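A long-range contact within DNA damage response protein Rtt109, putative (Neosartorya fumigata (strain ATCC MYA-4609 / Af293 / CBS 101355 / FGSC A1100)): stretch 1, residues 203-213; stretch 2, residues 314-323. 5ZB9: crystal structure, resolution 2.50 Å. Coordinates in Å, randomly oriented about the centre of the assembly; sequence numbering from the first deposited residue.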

# COMPACT_ATOMS: atom_id res chain seq x y z
N ALA A 203 -0.28 -4.71 16.49
CA ALA A 203 0.44 -4.45 15.24
C ALA A 203 1.90 -4.08 15.44
O ALA A 203 2.29 -3.50 16.45
CB ALA A 203 -0.26 -3.35 14.46
N THR A 204 2.70 -4.42 14.43
CA THR A 204 4.10 -4.00 14.34
C THR A 204 4.38 -3.56 12.90
O THR A 204 3.78 -4.09 11.96
CB THR A 204 5.07 -5.15 14.76
OG1 THR A 204 4.72 -5.62 16.07
CG2 THR A 204 6.54 -4.69 14.77
N ALA A 205 5.28 -2.60 12.74
CA ALA A 205 5.69 -2.15 11.41
C ALA A 205 7.08 -2.67 11.08
O ALA A 205 7.98 -2.62 11.92
CB ALA A 205 5.65 -0.63 11.32
N PHE A 206 7.24 -3.18 9.86
CA PHE A 206 8.52 -3.75 9.42
C PHE A 206 9.06 -2.99 8.22
O PHE A 206 8.32 -2.69 7.28
CB PHE A 206 8.35 -5.24 9.06
CG PHE A 206 7.87 -6.10 10.21
CD1 PHE A 206 6.52 -6.20 10.50
CD2 PHE A 206 8.77 -6.81 10.98
CE1 PHE A 206 6.08 -6.99 11.54
CE2 PHE A 206 8.34 -7.61 12.04
CZ PHE A 206 6.99 -7.70 12.32
N LEU A 207 10.35 -2.66 8.27
CA LEU A 207 10.98 -1.90 7.20
C LEU A 207 12.30 -2.52 6.79
O LEU A 207 13.12 -2.85 7.64
CB LEU A 207 11.19 -0.45 7.63
CG LEU A 207 11.95 0.39 6.60
CD1 LEU A 207 11.10 0.63 5.36
CD2 LEU A 207 12.48 1.71 7.18
N ILE A 208 12.49 -2.67 5.49
CA ILE A 208 13.78 -3.09 4.95
C ILE A 208 14.22 -2.15 3.83
O ILE A 208 13.47 -1.88 2.90
CB ILE A 208 13.72 -4.53 4.42
CG1 ILE A 208 13.77 -5.52 5.57
CG2 ILE A 208 14.89 -4.80 3.48
CD1 ILE A 208 13.87 -6.97 5.10
N VAL A 209 15.44 -1.64 3.95
CA VAL A 209 16.04 -0.83 2.91
C VAL A 209 17.35 -1.46 2.50
O VAL A 209 18.38 -1.20 3.11
CB VAL A 209 16.29 0.61 3.39
CG1 VAL A 209 16.77 1.49 2.24
CG2 VAL A 209 15.03 1.18 4.03
N PRO A 210 17.31 -2.33 1.47
CA PRO A 210 18.51 -3.07 1.03
C PRO A 210 19.68 -2.13 0.77
O PRO A 210 19.51 -1.12 0.08
CB PRO A 210 18.05 -3.75 -0.26
CG PRO A 210 16.55 -3.80 -0.15
CD PRO A 210 16.16 -2.56 0.60
N GLY A 211 20.84 -2.44 1.34
CA GLY A 211 22.01 -1.58 1.22
C GLY A 211 22.27 -0.81 2.51
O GLY A 211 23.35 -0.28 2.72
N CYS A 212 21.26 -0.75 3.37
CA CYS A 212 21.39 -0.02 4.63
C CYS A 212 21.41 -0.99 5.79
O CYS A 212 20.57 -1.89 5.86
CB CYS A 212 20.25 0.98 4.80
SG CYS A 212 20.23 2.33 3.61
N ASP A 213 22.36 -0.81 6.70
CA ASP A 213 22.48 -1.73 7.83
C ASP A 213 21.42 -1.44 8.89
O ASP A 213 20.63 -0.51 8.75
CB ASP A 213 23.89 -1.67 8.44
CG ASP A 213 24.24 -0.31 9.04
OD1 ASP A 213 23.36 0.39 9.60
OD2 ASP A 213 25.42 0.05 8.99
N ARG A 314 20.68 5.21 -5.70
CA ARG A 314 19.25 4.96 -5.57
C ARG A 314 18.93 4.07 -4.37
O ARG A 314 19.70 3.17 -4.02
CB ARG A 314 18.69 4.32 -6.85
CG ARG A 314 18.85 5.16 -8.11
CD ARG A 314 18.29 6.57 -7.94
NE ARG A 314 16.92 6.58 -7.43
CZ ARG A 314 15.83 6.56 -8.19
NH1 ARG A 314 15.94 6.54 -9.51
NH2 ARG A 314 14.63 6.56 -7.62
N LEU A 315 17.81 4.32 -3.71
CA LEU A 315 17.32 3.42 -2.67
C LEU A 315 15.83 3.15 -2.85
O LEU A 315 15.11 3.95 -3.44
CB LEU A 315 17.56 4.01 -1.27
CG LEU A 315 18.99 4.19 -0.77
CD1 LEU A 315 19.00 4.89 0.58
CD2 LEU A 315 19.72 2.85 -0.69
N VAL A 316 15.39 1.99 -2.37
CA VAL A 316 13.97 1.73 -2.23
C VAL A 316 13.74 1.11 -0.86
O VAL A 316 14.55 0.30 -0.38
CB VAL A 316 13.42 0.82 -3.36
CG1 VAL A 316 14.40 -0.27 -3.70
CG2 VAL A 316 12.08 0.23 -2.99
N GLY A 317 12.68 1.52 -0.19
CA GLY A 317 12.32 0.92 1.08
C GLY A 317 11.09 0.05 0.91
O GLY A 317 10.16 0.40 0.19
N PHE A 318 11.08 -1.10 1.59
CA PHE A 318 9.92 -1.97 1.58
C PHE A 318 9.29 -1.98 2.95
O PHE A 318 9.96 -2.23 3.95
CB PHE A 318 10.30 -3.37 1.13
CG PHE A 318 10.97 -3.41 -0.21
CD1 PHE A 318 10.23 -3.33 -1.37
CD2 PHE A 318 12.35 -3.49 -0.31
CE1 PHE A 318 10.83 -3.34 -2.61
CE2 PHE A 318 12.97 -3.51 -1.55
CZ PHE A 318 12.20 -3.44 -2.70
N LEU A 319 8.00 -1.71 3.00
CA LEU A 319 7.30 -1.56 4.26
C LEU A 319 6.13 -2.54 4.41
O LEU A 319 5.32 -2.71 3.50
CB LEU A 319 6.80 -0.12 4.37
CG LEU A 319 6.23 0.31 5.71
CD1 LEU A 319 7.33 0.25 6.73
CD2 LEU A 319 5.72 1.72 5.60
N TRP A 320 6.06 -3.20 5.56
CA TRP A 320 4.93 -4.06 5.88
C TRP A 320 4.41 -3.69 7.26
O TRP A 320 5.14 -3.78 8.25
CB TRP A 320 5.31 -5.54 5.84
CG TRP A 320 6.02 -5.93 4.58
CD1 TRP A 320 5.44 -6.32 3.40
CD2 TRP A 320 7.43 -5.95 4.36
NE1 TRP A 320 6.41 -6.59 2.47
CE2 TRP A 320 7.64 -6.36 3.03
CE3 TRP A 320 8.54 -5.65 5.17
CZ2 TRP A 320 8.92 -6.49 2.48
CZ3 TRP A 320 9.81 -5.78 4.62
CH2 TRP A 320 9.99 -6.19 3.29
N LEU A 321 3.16 -3.25 7.32
CA LEU A 321 2.50 -3.07 8.59
C LEU A 321 1.63 -4.29 8.82
O LEU A 321 0.67 -4.53 8.08
CB LEU A 321 1.66 -1.79 8.60
CG LEU A 321 0.73 -1.64 9.81
CD1 LEU A 321 1.54 -1.50 11.10
CD2 LEU A 321 -0.20 -0.46 9.61
N VAL A 322 1.97 -5.09 9.83
CA VAL A 322 1.23 -6.32 10.07
C VAL A 322 0.33 -6.20 11.30
O VAL A 322 0.81 -5.99 12.42
CB VAL A 322 2.16 -7.54 10.23
CG1 VAL A 322 1.35 -8.81 10.45
CG2 VAL A 322 3.07 -7.69 9.02
N ILE A 323 -0.97 -6.33 11.06
CA ILE A 323 -1.98 -6.16 12.09
C ILE A 323 -2.60 -7.50 12.50
O ILE A 323 -3.16 -8.22 11.67
CB ILE A 323 -3.11 -5.21 11.62
CG1 ILE A 323 -2.55 -3.81 11.39
CG2 ILE A 323 -4.26 -5.19 12.63
CD1 ILE A 323 -3.49 -2.87 10.67
O HOH W 1 17.48 0.12 -1.29

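The backbone sets the rules here. Strand 203-208 and strand 317-323, more than a hundred residues apart in sequence, run antiparallel at 167°, their axes approaching to 4.7 Å. Three hydrogen-bonded pairs alternate with three non-hydrogen-bonded ones. Thr204 N donates to Val322 O at 3.2 Å and Val322 N returns to Thr204 O at 3.0 Å; Phe206 N reaches Trp320 O at 2.7 Å, with Trp320 N to Phe206 O at 2.9 Å; Ile208 N meets Phe318 O at 3.0 Å, and Phe318 N meets Ile208 O at 2.8 Å. All six are close to linear, as expected of well-registered strands. Between these pairs the alpha carbons draw together, and CA-H...O contacts use the same carbonyls a second time: Ala203 CA lies 3.2 Å from Val322 O, and Leu207 CA lies 3.4 Å from Phe318 O.

The pairing also sorts the side chains. One face, carrying Thr204, Phe206, Ile208, Phe318, Trp320 and Val322, is rich in rings, and its neighbours pack diagonally as well as directly across. Phe206 CB sits 3.9 Å from Trp320 CE3 within a pair, while Phe206 CE1 reaches diagonally to Val322 CG2 at 4.0 Å. Ile208 CG1 approaches the edge of the Trp320 ring, 4.1 Å from CZ3.

The other face is aliphatic and pairs small residues with large ones at one end. Ala203 and Ala205 both touch Leu321, their CB atoms each 4.2 Å from Leu321 CD1, and Ala203 CB also lies 3.9 Å from Ile323 CG1. Farther along, leucine meets leucine: Leu207 CD1 and Leu319 CD1 are 4.0 Å apart. Leu207, Leu319 and Leu321 share the t,p rotamer, and the end of each side chain comes nearer the partner strand than its CA-to-CB direction alone suggests.

Beyond the ladder, a type II turn from Val209 to Cys212 is closed by Cys212 N to Val209 O at 2.9 Å. Gly211 adopts phi/psi of 104/-17, where a CB would be jammed against the preceding carbonyl oxygen, so the backbone itself calls for glycine. Pro210 CG packs at the edge of the Phe318 ring, 3.9 Å from CE2. Leu315 points toward the turn, its CD1 4.2 Å from Cys212 SG and its CD2 4.4 Å from Val209 CG1.

One water continues the connection where direct pairing has stopped: it donates to Pro210 O at 2.7 Å and accepts from Val316 N at 3.0 Å.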